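Local coordinates for O-methyltransferase, putative (Bacillus cereus, PDB 3DUW), which probably transfers a methyl group from S-adenosyl-L-methionine to a hydroxyl of its substrate, and binds the product S-adenosyl-L-homocysteine, at residues P133-K143 with L156-N167; I194-A204 with D214-K222. All coordinates share one frame; numbering follows the deposited sequence.

Contact 1 of 2, residues P133-K143 with L156-N167; sequences PFDFIFIDADK and LSRPGTVIIGDN. With SAH (S-adenosyl-L-homocysteine), chain C.
Ile137 and Ile139 hydrogen-bond to Val162 and Ile164 across neighbouring parallel strands, 136-139 and 162-166, joined through helix 146-155 in a beta-alpha-beta crossover of the Rossmann-like methyltransferase fold. Ile137 N donates to Val162 O at 2.8 Å, Ile137 O accepts from Ile164 N, Ile139 N donates to Ile164 O, and Asp166 N closes the run on Ile139 O at 3.2 Å. On one face of the sheet, Phe138 CD1 lies 3.7 Å from Ile164 CG2, while the same ring brings CE1 against Asp166 CB. With its CG anti to the backbone N (chi1 -168°), Phe136 sets CE2 against Val162 CG1 and CZ against Ile164 CG1; Leu53 of helix 44-57 packs on both Phe136 and Ile164. On the other face, Ile139 CD1 meets Ile163 CG2, and helix 146-155 covers this side through Ala153 and Tyr149.

At the N-terminal end of the pairing, Arg158 NE forms a salt bridge to Asp135 OD1, 2.5 Å away, reaching the oxygen from above the carboxylate plane, with the two flat groups turned 44° apart. Asp135 OD2 is held by the backbone N of Arg60. Thr161 OG1 accepts from Arg158 N and sits 2.7 Å from Phe134 O, and just past the type II turn 158-161 Val162 N donates to Asp135 O at 3.0 Å.

The strands' C-terminal ends open on the cofactor pocket, where Asp140 OD2 faces the amino N of S-adenosyl-L-homocysteine at a modelled distance too short to be trusted. Three acceptors, Asp140 OD1, Asp166 OD2 and Asn167 OD1, lie close together beside it, and Asn167 ND2 is hydrogen-bonded to Asp214 OD2. Lys143, its chain bent at chi2 and chi4, brings NZ to Asp140 OD1 in a salt bridge of 3.1 Å; the same NZ donates to Ala141 O at 2.9 Å.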
loop_
_atom_site.group_PDB
_atom_site.type_symbol
_atom_site.label_atom_id
_atom_site.label_comp_id
_atom_site.label_asym_id
_atom_site.label_seq_id
_atom_site.Cartn_x
_atom_site.Cartn_y
_atom_site.Cartn_z
ATOM N N PRO A 133 13.763 -15.760 11.198
ATOM C CA PRO A 133 13.703 -14.806 10.089
ATOM C C PRO A 133 12.552 -13.829 10.308
ATOM O O PRO A 133 11.538 -14.184 10.906
ATOM C CB PRO A 133 13.467 -15.701 8.878
ATOM C CG PRO A 133 14.178 -16.966 9.257
ATOM C CD PRO A 133 13.763 -17.147 10.701
ATOM N N PHE A 134 12.720 -12.601 9.834
ATOM C CA PHE A 134 11.684 -11.586 9.967
ATOM C C PHE A 134 10.761 -11.630 8.754
ATOM O O PHE A 134 11.230 -11.676 7.612
ATOM C CB PHE A 134 12.329 -10.209 10.105
ATOM C CG PHE A 134 13.108 -10.041 11.376
ATOM C CD1 PHE A 134 12.451 -9.867 12.590
ATOM C CD2 PHE A 134 14.499 -10.095 11.369
ATOM C CE1 PHE A 134 13.167 -9.751 13.781
ATOM C CE2 PHE A 134 15.226 -9.980 12.552
ATOM C CZ PHE A 134 14.558 -9.807 13.761
ATOM N N ASP A 135 9.455 -11.626 9.009
ATOM C CA ASP A 135 8.454 -11.687 7.947
ATOM C C ASP A 135 8.063 -10.315 7.408
ATOM O O ASP A 135 7.495 -10.218 6.324
ATOM C CB ASP A 135 7.170 -12.371 8.441
ATOM C CG ASP A 135 7.435 -13.526 9.382
ATOM O OD1 ASP A 135 8.211 -14.430 9.017
ATOM O OD2 ASP A 135 6.852 -13.529 10.488
ATOM N N PHE A 136 8.358 -9.264 8.167
ATOM C CA PHE A 136 8.001 -7.904 7.771
ATOM C C PHE A 136 9.107 -6.982 8.274
ATOM O O PHE A 136 9.448 -7.002 9.456
ATOM C CB PHE A 136 6.651 -7.547 8.403
ATOM C CG PHE A 136 6.029 -6.290 7.869
ATOM C CD1 PHE A 136 6.514 -5.039 8.241
ATOM C CD2 PHE A 136 4.936 -6.355 7.015
ATOM C CE1 PHE A 136 5.915 -3.871 7.768
ATOM C CE2 PHE A 136 4.332 -5.194 6.538
ATOM C CZ PHE A 136 4.823 -3.951 6.917
ATOM N N ILE A 137 9.666 -6.175 7.377
ATOM C CA ILE A 137 10.758 -5.276 7.734
ATOM C C ILE A 137 10.460 -3.842 7.297
ATOM O O ILE A 137 10.173 -3.586 6.122
ATOM C CB ILE A 137 12.075 -5.761 7.083
ATOM C CG1 ILE A 137 12.332 -7.220 7.484
ATOM C CG2 ILE A 137 13.236 -4.874 7.505
ATOM C CD1 ILE A 137 13.513 -7.856 6.793
ATOM N N PHE A 138 10.522 -2.917 8.250
ATOM C CA PHE A 138 10.252 -1.506 7.990
ATOM C C PHE A 138 11.552 -0.728 8.135
ATOM O O PHE A 138 12.120 -0.655 9.225
ATOM C CB PHE A 138 9.198 -0.985 8.979
ATOM C CG PHE A 138 8.801 0.455 8.762
ATOM C CD1 PHE A 138 8.546 0.940 7.482
ATOM C CD2 PHE A 138 8.653 1.319 9.843
ATOM C CE1 PHE A 138 8.148 2.268 7.285
ATOM C CE2 PHE A 138 8.255 2.642 9.654
ATOM C CZ PHE A 138 8.003 3.117 8.372
ATOM N N ILE A 139 12.029 -0.175 7.025
ATOM C CA ILE A 139 13.269 0.592 7.011
ATOM C C ILE A 139 12.906 2.069 7.073
ATOM O O ILE A 139 12.397 2.638 6.102
ATOM C CB ILE A 139 14.082 0.286 5.740
ATOM C CG1 ILE A 139 14.315 -1.224 5.636
ATOM C CG2 ILE A 139 15.408 1.025 5.783
ATOM C CD1 ILE A 139 15.054 -1.662 4.386
ATOM N N ASP A 140 13.177 2.686 8.219
ATOM C CA ASP A 140 12.816 4.082 8.433
ATOM C C ASP A 140 13.777 4.803 9.378
ATOM O O ASP A 140 13.348 5.455 10.332
ATOM C CB ASP A 140 11.388 4.132 8.990
ATOM C CG ASP A 140 10.788 5.519 8.961
ATOM O OD1 ASP A 140 11.142 6.311 8.068
ATOM O OD2 ASP A 140 9.936 5.809 9.826
ATOM N N ALA A 141 15.072 4.695 9.100
ATOM C CA ALA A 141 16.082 5.339 9.930
ATOM C C ALA A 141 16.844 6.382 9.115
ATOM O O ALA A 141 16.236 7.274 8.521
ATOM C CB ALA A 141 17.036 4.284 10.489
ATOM N N ASP A 142 18.173 6.288 9.108
ATOM C CA ASP A 142 18.989 7.216 8.332
ATOM C C ASP A 142 19.029 6.646 6.921
ATOM O O ASP A 142 19.633 5.607 6.672
ATOM C CB ASP A 142 20.395 7.347 8.938
ATOM C CG ASP A 142 21.070 6.010 9.183
ATOM O OD1 ASP A 142 20.402 5.058 9.644
ATOM O OD2 ASP A 142 22.293 5.921 8.934
ATOM N N LYS A 143 18.353 7.329 6.004
ATOM C CA LYS A 143 18.250 6.855 4.636
ATOM C C LYS A 143 19.571 6.732 3.886
ATOM O O LYS A 143 19.653 6.003 2.897
ATOM C CB LYS A 143 17.251 7.725 3.867
ATOM C CG LYS A 143 15.906 7.910 4.596
ATOM C CD LYS A 143 15.343 6.587 5.117
ATOM C CE LYS A 143 13.931 6.725 5.709
ATOM N NZ LYS A 143 13.820 7.499 6.985
ATOM N N LEU A 156 18.287 -11.308 6.662
ATOM C CA LEU A 156 17.463 -11.742 7.786
ATOM C C LEU A 156 16.019 -12.056 7.409
ATOM O O LEU A 156 15.163 -12.200 8.281
ATOM C CB LEU A 156 17.487 -10.670 8.877
ATOM C CG LEU A 156 18.887 -10.292 9.368
ATOM C CD1 LEU A 156 18.800 -9.143 10.360
ATOM C CD2 LEU A 156 19.551 -11.507 10.003
ATOM N N SER A 157 15.757 -12.183 6.114
ATOM C CA SER A 157 14.409 -12.462 5.630
ATOM C C SER A 157 14.147 -13.938 5.349
ATOM O O SER A 157 14.996 -14.798 5.588
ATOM C CB SER A 157 14.157 -11.674 4.344
ATOM O OG SER A 157 14.945 -12.182 3.278
ATOM N N ARG A 158 12.945 -14.208 4.849
ATOM C CA ARG A 158 12.519 -15.547 4.459
ATOM C C ARG A 158 11.693 -15.332 3.196
ATOM O O ARG A 158 11.240 -14.217 2.931
ATOM C CB ARG A 158 11.647 -16.201 5.543
ATOM C CG ARG A 158 10.278 -15.552 5.757
ATOM C CD ARG A 158 9.369 -16.433 6.611
ATOM N NE ARG A 158 8.069 -15.821 6.887
ATOM C CZ ARG A 158 7.156 -15.524 5.964
ATOM N NH1 ARG A 158 7.388 -15.777 4.685
ATOM N NH2 ARG A 158 6.000 -14.979 6.325
ATOM N N PRO A 159 11.507 -16.379 2.382
ATOM C CA PRO A 159 10.708 -16.176 1.171
ATOM C C PRO A 159 9.333 -15.663 1.585
ATOM O O PRO A 159 8.688 -16.242 2.457
ATOM C CB PRO A 159 10.654 -17.573 0.560
ATOM C CG PRO A 159 11.982 -18.152 0.958
ATOM C CD PRO A 159 12.092 -17.732 2.407
ATOM N N GLY A 160 8.896 -14.568 0.973
ATOM C CA GLY A 160 7.603 -14.009 1.318
ATOM C C GLY A 160 7.701 -12.784 2.210
ATOM O O GLY A 160 6.709 -12.101 2.430
ATOM N N THR A 161 8.892 -12.506 2.728
ATOM C CA THR A 161 9.088 -11.342 3.588
ATOM C C THR A 161 8.721 -10.053 2.862
ATOM O O THR A 161 9.042 -9.874 1.687
ATOM C CB THR A 161 10.555 -11.233 4.066
ATOM O OG1 THR A 161 10.818 -12.260 5.029
ATOM C CG2 THR A 161 10.826 -9.872 4.698
ATOM N N VAL A 162 8.035 -9.167 3.575
ATOM C CA VAL A 162 7.644 -7.876 3.027
ATOM C C VAL A 162 8.603 -6.822 3.571
ATOM O O VAL A 162 8.917 -6.818 4.762
ATOM C CB VAL A 162 6.208 -7.496 3.451
ATOM C CG1 VAL A 162 5.894 -6.062 3.024
ATOM C CG2 VAL A 162 5.214 -8.462 2.832
ATOM N N ILE A 163 9.085 -5.951 2.692
ATOM C CA ILE A 163 9.986 -4.877 3.091
ATOM C C ILE A 163 9.368 -3.550 2.673
ATOM O O ILE A 163 9.006 -3.366 1.509
ATOM C CB ILE A 163 11.368 -5.000 2.407
ATOM C CG1 ILE A 163 12.039 -6.317 2.803
ATOM C CG2 ILE A 163 12.249 -3.815 2.797
ATOM C CD1 ILE A 163 13.308 -6.625 2.023
ATOM N N ILE A 164 9.220 -2.638 3.628
ATOM C CA ILE A 164 8.685 -1.316 3.338
ATOM C C ILE A 164 9.795 -0.322 3.625
ATOM O O ILE A 164 10.383 -0.345 4.710
ATOM C CB ILE A 164 7.493 -0.949 4.248
ATOM C CG1 ILE A 164 6.294 -1.852 3.947
ATOM C CG2 ILE A 164 7.125 0.522 4.046
ATOM C CD1 ILE A 164 5.692 -1.642 2.571
ATOM N N GLY A 165 10.099 0.525 2.644
ATOM C CA GLY A 165 11.113 1.551 2.820
ATOM C C GLY A 165 10.403 2.889 2.743
ATOM O O GLY A 165 9.842 3.230 1.705
ATOM N N ASP A 166 10.414 3.646 3.833
ATOM C CA ASP A 166 9.743 4.940 3.875
ATOM C C ASP A 166 10.638 6.076 3.394
ATOM O O ASP A 166 11.869 5.947 3.358
ATOM C CB ASP A 166 9.291 5.219 5.317
ATOM C CG ASP A 166 8.281 6.357 5.423
ATOM O OD1 ASP A 166 7.526 6.589 4.453
ATOM O OD2 ASP A 166 8.221 6.998 6.499
ATOM N N ASN A 167 10.000 7.180 3.011
ATOM C CA ASN A 167 10.689 8.395 2.593
ATOM C C ASN A 167 11.662 8.197 1.438
ATOM O O ASN A 167 12.821 8.621 1.507
ATOM C CB ASN A 167 11.417 8.986 3.805
ATOM C CG ASN A 167 10.533 9.037 5.040
ATOM O OD1 ASN A 167 10.817 8.390 6.050
ATOM N ND2 ASN A 167 9.446 9.798 4.959
HETATM N N SAH C . 9.660 5.151 12.032
HETATM C CA SAH C . 9.502 6.041 13.242
HETATM C CB SAH C . 10.369 7.249 13.123
HETATM C CG SAH C . 11.862 7.039 13.020
HETATM S SD SAH C . 12.660 8.642 12.576
HETATM C C SAH C . 8.011 6.515 13.292
HETATM O O SAH C . 7.255 6.190 12.372
HETATM O OXT SAH C . 7.665 7.219 14.307
HETATM C "C5'" SAH C . 14.261 8.063 12.185
HETATM C "C4'" SAH C . 15.000 7.456 13.473
HETATM O "O4'" SAH C . 16.245 7.044 12.912
HETATM C "C3'" SAH C . 15.400 8.444 14.560
HETATM O "O3'" SAH C . 14.831 8.106 15.827
HETATM C "C2'" SAH C . 16.979 8.379 14.522
HETATM O "O2'" SAH C . 17.576 8.645 15.782
HETATM C "C1'" SAH C . 17.220 6.978 13.996
HETATM N N9 SAH C . 18.431 6.716 13.481
HETATM C C8 SAH C . 19.312 7.463 12.717
HETATM N N7 SAH C . 20.413 6.860 12.398
HETATM C C5 SAH C . 20.294 5.578 12.989
HETATM C C6 SAH C . 21.191 4.448 12.992
HETATM N N6 SAH C . 22.382 4.439 12.379
HETATM N N1 SAH C . 20.738 3.350 13.677
HETATM C C2 SAH C . 19.531 3.312 14.317
HETATM N N3 SAH C . 18.648 4.372 14.338
HETATM C C4 SAH C . 19.094 5.468 13.657
HETATM O O HOH W 1 13.519 3.818 3.747
#

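Contact 2 of 2, residues I194-A204 with D214-K222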
loop_
_atom_site.group_PDB
_atom_site.type_symbol
_atom_site.label_atom_id
_atom_site.label_comp_id
_atom_site.label_asym_id
_atom_site.label_seq_id
_atom_site.Cartn_x
_atom_site.Cartn_y
_atom_site.Cartn_z
ATOM N N ILE A 194 17.879 -2.896 -5.235
ATOM C CA ILE A 194 16.682 -3.711 -5.347
ATOM C C ILE A 194 16.617 -4.269 -6.766
ATOM O O ILE A 194 16.332 -5.448 -6.968
ATOM C CB ILE A 194 15.416 -2.876 -5.058
ATOM C CG1 ILE A 194 15.385 -2.483 -3.580
ATOM C CG2 ILE A 194 14.171 -3.664 -5.445
ATOM C CD1 ILE A 194 14.297 -1.480 -3.234
ATOM N N ALA A 195 16.900 -3.416 -7.745
ATOM C CA ALA A 195 16.884 -3.824 -9.145
ATOM C C ALA A 195 17.946 -4.883 -9.426
ATOM O O ALA A 195 17.760 -5.746 -10.286
ATOM C CB ALA A 195 17.107 -2.611 -10.041
ATOM N N ALA A 196 19.057 -4.819 -8.697
ATOM C CA ALA A 196 20.153 -5.767 -8.879
ATOM C C ALA A 196 19.961 -7.090 -8.135
ATOM O O ALA A 196 20.700 -8.047 -8.373
ATOM C CB ALA A 196 21.468 -5.122 -8.457
ATOM N N GLU A 197 18.981 -7.146 -7.236
ATOM C CA GLU A 197 18.709 -8.365 -6.470
ATOM C C GLU A 197 17.527 -9.127 -7.076
ATOM O O GLU A 197 16.372 -8.738 -6.914
ATOM C CB GLU A 197 18.416 -8.016 -5.004
ATOM C CG GLU A 197 19.625 -7.491 -4.228
ATOM C CD GLU A 197 20.526 -8.595 -3.683
ATOM O OE1 GLU A 197 20.453 -9.741 -4.175
ATOM O OE2 GLU A 197 21.323 -8.308 -2.763
ATOM N N PRO A 198 17.806 -10.233 -7.784
ATOM C CA PRO A 198 16.748 -11.034 -8.409
ATOM C C PRO A 198 15.731 -11.605 -7.424
ATOM O O PRO A 198 14.606 -11.923 -7.799
ATOM C CB PRO A 198 17.528 -12.136 -9.124
ATOM C CG PRO A 198 18.833 -11.483 -9.432
ATOM C CD PRO A 198 19.133 -10.752 -8.151
ATOM N N ARG A 199 16.127 -11.737 -6.164
ATOM C CA ARG A 199 15.238 -12.295 -5.155
ATOM C C ARG A 199 14.227 -11.294 -4.600
ATOM O O ARG A 199 13.424 -11.642 -3.737
ATOM C CB ARG A 199 16.066 -12.885 -4.014
ATOM C CG ARG A 199 17.083 -11.918 -3.444
ATOM C CD ARG A 199 18.131 -12.630 -2.604
ATOM N NE ARG A 199 17.543 -13.405 -1.516
ATOM C CZ ARG A 199 18.227 -13.855 -0.470
ATOM N NH1 ARG A 199 19.526 -13.605 -0.368
ATOM N NH2 ARG A 199 17.612 -14.549 0.477
ATOM N N VAL A 200 14.252 -10.061 -5.100
ATOM C CA VAL A 200 13.328 -9.038 -4.612
ATOM C C VAL A 200 12.601 -8.302 -5.735
ATOM O O VAL A 200 13.228 -7.816 -6.678
ATOM C CB VAL A 200 14.071 -7.991 -3.743
ATOM C CG1 VAL A 200 13.094 -6.941 -3.228
ATOM C CG2 VAL A 200 14.766 -8.676 -2.581
ATOM N N SER A 201 11.277 -8.232 -5.628
ATOM C CA SER A 201 10.444 -7.536 -6.605
ATOM C C SER A 201 9.779 -6.392 -5.850
ATOM O O SER A 201 9.245 -6.592 -4.758
ATOM C CB SER A 201 9.385 -8.479 -7.180
ATOM O OG SER A 201 8.543 -8.987 -6.164
ATOM N N ALA A 202 9.799 -5.197 -6.428
ATOM C CA ALA A 202 9.237 -4.049 -5.736
ATOM C C ALA A 202 8.575 -3.012 -6.618
ATOM O O ALA A 202 8.703 -3.016 -7.842
ATOM C CB ALA A 202 10.341 -3.369 -4.917
ATOM N N THR A 203 7.852 -2.123 -5.952
ATOM C CA THR A 203 7.226 -0.988 -6.595
ATOM C C THR A 203 7.373 0.156 -5.603
ATOM O O THR A 203 7.823 -0.040 -4.469
ATOM C CB THR A 203 5.724 -1.201 -6.899
ATOM O OG1 THR A 203 5.273 -0.120 -7.727
ATOM C CG2 THR A 203 4.891 -1.234 -5.617
ATOM N N ALA A 204 7.024 1.356 -6.039
ATOM C CA ALA A 204 7.066 2.513 -5.159
ATOM C C ALA A 204 5.903 3.419 -5.511
ATOM O O ALA A 204 5.604 3.626 -6.689
ATOM C CB ALA A 204 8.381 3.278 -5.313
ATOM N N ASP A 214 6.167 12.820 -0.590
ATOM C CA ASP A 214 7.192 11.801 -0.383
ATOM C C ASP A 214 6.721 10.493 -1.019
ATOM O O ASP A 214 6.083 10.507 -2.068
ATOM C CB ASP A 214 7.439 11.617 1.123
ATOM C CG ASP A 214 8.872 11.221 1.449
ATOM O OD1 ASP A 214 9.564 10.648 0.575
ATOM O OD2 ASP A 214 9.296 11.471 2.599
ATOM N N GLY A 215 7.026 9.366 -0.391
ATOM C CA GLY A 215 6.614 8.097 -0.960
ATOM C C GLY A 215 7.296 6.918 -0.297
ATOM O O GLY A 215 8.185 7.087 0.535
ATOM N N PHE A 216 6.884 5.718 -0.682
ATOM C CA PHE A 216 7.450 4.512 -0.104
ATOM C C PHE A 216 7.628 3.386 -1.106
ATOM O O PHE A 216 6.958 3.331 -2.145
ATOM C CB PHE A 216 6.570 3.998 1.045
ATOM C CG PHE A 216 5.236 3.459 0.596
ATOM C CD1 PHE A 216 4.190 4.320 0.266
ATOM C CD2 PHE A 216 5.029 2.086 0.491
ATOM C CE1 PHE A 216 2.956 3.820 -0.162
ATOM C CE2 PHE A 216 3.802 1.576 0.066
ATOM C CZ PHE A 216 2.764 2.447 -0.260
ATOM N N ILE A 217 8.556 2.499 -0.777
ATOM C CA ILE A 217 8.826 1.320 -1.573
ATOM C C ILE A 217 8.217 0.131 -0.833
ATOM O O ILE A 217 8.262 0.058 0.398
ATOM C CB ILE A 217 10.351 1.080 -1.729
ATOM C CG1 ILE A 217 10.890 1.899 -2.906
ATOM C CG2 ILE A 217 10.642 -0.411 -1.911
ATOM C CD1 ILE A 217 12.408 1.978 -2.959
HETATM N N MSE A 218 7.601 -0.769 -1.587
HETATM C CA MSE A 218 7.047 -1.991 -1.023
HETATM C C MSE A 218 7.671 -3.093 -1.860
HETATM O O MSE A 218 7.511 -3.127 -3.082
HETATM C CB MSE A 218 5.519 -2.043 -1.119
HETATM C CG MSE A 218 4.938 -3.321 -0.513
HETATM SE SE MSE A 218 3.019 -3.302 -0.284
HETATM C CE MSE A 218 2.519 -3.879 -2.057
ATOM N N ALA A 219 8.407 -3.974 -1.194
ATOM C CA ALA A 219 9.093 -5.068 -1.858
ATOM C C ALA A 219 8.752 -6.399 -1.218
ATOM O O ALA A 219 8.421 -6.469 -0.033
ATOM C CB ALA A 219 10.597 -4.841 -1.798
ATOM N N VAL A 220 8.833 -7.455 -2.016
ATOM C CA VAL A 220 8.560 -8.794 -1.528
ATOM C C VAL A 220 9.725 -9.693 -1.912
ATOM O O VAL A 220 10.193 -9.669 -3.053
ATOM C CB VAL A 220 7.257 -9.367 -2.128
ATOM C CG1 VAL A 220 7.040 -10.792 -1.639
ATOM C CG2 VAL A 220 6.076 -8.497 -1.735
ATOM N N VAL A 221 10.199 -10.469 -0.945
ATOM C CA VAL A 221 11.306 -11.384 -1.162
ATOM C C VAL A 221 10.777 -12.690 -1.741
ATOM O O VAL A 221 9.767 -13.220 -1.276
ATOM C CB VAL A 221 12.037 -11.686 0.162
ATOM C CG1 VAL A 221 13.174 -12.664 -0.080
ATOM C CG2 VAL A 221 12.569 -10.391 0.767
ATOM N N LYS A 222 11.470 -13.198 -2.755
ATOM C CA LYS A 222 11.097 -14.445 -3.413
ATOM C C LYS A 222 12.087 -15.546 -3.040
ATOM O O LYS A 222 13.181 -15.200 -2.544
ATOM C CB LYS A 222 11.099 -14.260 -4.930
ATOM C CG LYS A 222 10.787 -15.524 -5.709
ATOM C CD LYS A 222 11.664 -15.647 -6.949
ATOM C CE LYS A 222 13.138 -15.752 -6.579
ATOM N NZ LYS A 222 13.420 -16.909 -5.679
HETATM O O HOH W 2 15.379 -15.531 -0.647
HETATM O O HOH W 3 10.104 -11.351 -5.268
#
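Ile194, in the last turn of helix 182-196, reaches down to Ile217, the two side chains meeting tip to tip with CD1 of Ile194 3.9 Å from CD1 of Ile217. A type I turn from Glu197 to Val200 then leads from the helix into strand 200-209. At Arg199 the backbone O accepts Lys222 N at 2.7 Å, and a water joins Arg199 NH2 to Lys222 O. Val200 carries CG1 anti to its own N (chi1 -179°), which lays that methyl 3.6 Å from Ala219 CB. From here the two strands run as the arms of an antiparallel beta hairpin, strand 200-209 being the outermost on its side of the chain's sheet. Ser201 and Val220 form a hydrogen-bonded pair, with N-to-O bonds in both directions, and a second water bridges Ser201 OG and Val220 O. The next pair, Ala202 with Ala219, is non-hydrogen-bonded; Ala202 CB and Ala219 CB are 3.5 Å apart, tighter than usual for carbon, in keeping with the small side chains. Thr203 and selenomethionine Met218 exchange another pair of backbone bonds, Thr203 N to Met218 O being 3.1 Å; Thr203 OG1 turns instead to Thr45 O of the second subunit. Ala204 rests its CB on Ile217 CG1 at 3.7 Å, with Tyr191 of helix 182-196 touching both residues.

Both contacts belong to one mixed sheet, and strands 162-166 and 214-221 join them as neighbours: Ala219 N lies 2.8 Å from Ile163 O, probably hydrogen-bonded, while Ile164 packs on Met218. Contact 1 lies near the centre of the chain and is parallel, its large aliphatic and aromatic side chains packed beneath helices, its charged groups gathered at the strand ends. Contact 2 lies farther out, antiparallel and built partly on small alanines. Waters bridge side-chain and backbone groups there, and the second subunit packs on it, mainly at Ser201, Thr203 and Met218, and also at Ala204. The bound S-adenosyl-L-homocysteine meets contact 1 directly; in contact 2 the Phe216 side chain stays about 11 Å from it.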